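Local coordinates for mandelate racemase/muconate lactonizing enzyme family protein (Azoarcus sp., PDB 2QDE) that belongs to the enolase superfamily, pairing a mandelate racemase/muconate lactonizing enzyme-type N-terminal domain with a TIM-barrel-like domain, and binds a barium ion, at residues Glu9-Ser14 with Lys382-Val387. Residues are numbered along the deposited sequence; the frame is centred on the assembly and turned at random.
Sequences EVIPIS and KAARVV
Strand 385-387, near the C-terminal end of the ordered chain, lies antiparallel along strand 5-15 as an outer strand of the four-stranded antiparallel sheet in the N-terminal domain; strand 31-40 flanks strand 5-15 on its other edge. Val10 and Arg385 make the hydrogen-bonded pair: Val10 N reaches Arg385 O at 2.9 Å, nearly along the C=O axis, and Arg385 N returns to Val10 O at 2.9 Å, in the carbonyl plane. Both bonds are close to straight (166° and 168° at the hydrogen). Each oxygen also receives a CA-H contact, Glu9 CA to Arg385 O at 3.4 Å and Ala384 CA to Val10 O at 3.3 Å. The tight part follows at Pro12, a buried ring set against the incoming loop: its CD lies 3.5 Å from Ala383 O, and its CG meets Lys382 CB at 3.8 Å as the two side chains cross obliquely. Val10 packs against Thr66 and Cys70 of helix 62-78. The contact is looser where Glu9, with CG anti to the backbone N (chi1 165°), runs beside the exposed Val386, Glu9 CG to Val386 CG2 at 4.2 Å. Just before the strand, the CB of exposed Ala384 touches Ile11 CG1 at 4.0 Å. The long side chains of 382-387 carry their charges away from strand 5-15: Arg385 forms a salt bridge with Asp71, and Lys382 NZ a salt bridge with Asp63 and a hydrogen bond with Gln62. The C-terminal strand and the loop before it are therefore joined to strand 5-15 by backbone bonds and apolar packing, while their cationic tips tie them to helix 62-78.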
# COMPACT_ATOMS: atom_id res chain seq x y z
N GLU A 9 44.43 16.71 17.97
CA GLU A 9 44.43 18.17 18.06
C GLU A 9 43.37 18.84 17.19
O GLU A 9 43.30 18.61 15.98
CB GLU A 9 45.82 18.70 17.69
CG GLU A 9 45.88 20.18 17.38
CD GLU A 9 47.28 20.63 17.01
OE1 GLU A 9 48.09 19.78 16.59
OE2 GLU A 9 47.57 21.85 17.12
N VAL A 10 42.56 19.70 17.81
CA VAL A 10 41.50 20.43 17.11
C VAL A 10 41.75 21.93 17.20
O VAL A 10 41.78 22.49 18.29
CB VAL A 10 40.11 20.11 17.71
CG1 VAL A 10 39.04 20.89 16.96
CG2 VAL A 10 39.84 18.62 17.62
N ILE A 11 41.91 22.56 16.04
CA ILE A 11 42.18 23.99 15.95
C ILE A 11 41.00 24.79 15.40
O ILE A 11 40.57 24.57 14.27
CB ILE A 11 43.38 24.25 15.00
CG1 ILE A 11 44.55 23.35 15.37
CG2 ILE A 11 43.77 25.72 15.04
CD1 ILE A 11 45.64 23.33 14.34
N PRO A 12 40.47 25.73 16.20
CA PRO A 12 39.34 26.54 15.74
C PRO A 12 39.83 27.72 14.90
O PRO A 12 40.62 28.54 15.36
CB PRO A 12 38.71 27.00 17.05
CG PRO A 12 39.92 27.22 17.92
CD PRO A 12 40.79 26.01 17.61
N ILE A 13 39.37 27.80 13.65
CA ILE A 13 39.77 28.89 12.78
C ILE A 13 38.61 29.71 12.23
O ILE A 13 37.47 29.24 12.15
CB ILE A 13 40.61 28.38 11.57
CG1 ILE A 13 39.82 27.34 10.78
CG2 ILE A 13 41.94 27.80 12.05
CD1 ILE A 13 40.45 27.02 9.41
N SER A 14 38.90 30.95 11.88
CA SER A 14 37.91 31.85 11.32
C SER A 14 38.55 32.43 10.06
O SER A 14 39.54 33.15 10.14
CB SER A 14 37.56 32.96 12.31
OG SER A 14 36.89 32.45 13.44
N LYS A 382 39.58 32.09 21.24
CA LYS A 382 39.64 30.63 21.29
C LYS A 382 41.05 30.10 21.10
O LYS A 382 41.93 30.78 20.58
CB LYS A 382 38.72 30.03 20.22
CG LYS A 382 37.24 30.27 20.50
CD LYS A 382 36.32 29.41 19.62
CE LYS A 382 34.88 29.50 20.12
NZ LYS A 382 33.89 28.84 19.22
N ALA A 383 41.25 28.86 21.54
CA ALA A 383 42.55 28.23 21.44
C ALA A 383 42.40 26.80 20.96
O ALA A 383 41.33 26.20 21.08
CB ALA A 383 43.25 28.26 22.79
N ALA A 384 43.47 26.25 20.39
CA ALA A 384 43.46 24.89 19.91
C ALA A 384 43.38 23.98 21.13
O ALA A 384 43.85 24.34 22.20
CB ALA A 384 44.73 24.59 19.13
N ARG A 385 42.77 22.81 20.96
CA ARG A 385 42.67 21.87 22.06
C ARG A 385 43.44 20.60 21.71
O ARG A 385 43.37 20.11 20.59
CB ARG A 385 41.21 21.54 22.35
CG ARG A 385 41.09 20.63 23.54
CD ARG A 385 39.67 20.48 24.00
NE ARG A 385 39.60 19.51 25.08
CZ ARG A 385 38.47 19.06 25.61
NH1 ARG A 385 37.31 19.52 25.14
NH2 ARG A 385 38.49 18.18 26.60
N VAL A 386 44.18 20.08 22.69
CA VAL A 386 44.99 18.88 22.48
C VAL A 386 44.71 17.80 23.53
O VAL A 386 44.58 18.09 24.72
CB VAL A 386 46.50 19.23 22.49
CG1 VAL A 386 47.34 17.98 22.26
CG2 VAL A 386 46.81 20.27 21.43
N VAL A 387 44.62 16.56 23.07
CA VAL A 387 44.36 15.42 23.93
C VAL A 387 45.40 14.35 23.63
O VAL A 387 45.63 14.01 22.47
CB VAL A 387 42.97 14.80 23.67
CG1 VAL A 387 42.65 13.79 24.76
CG2 VAL A 387 41.90 15.88 23.61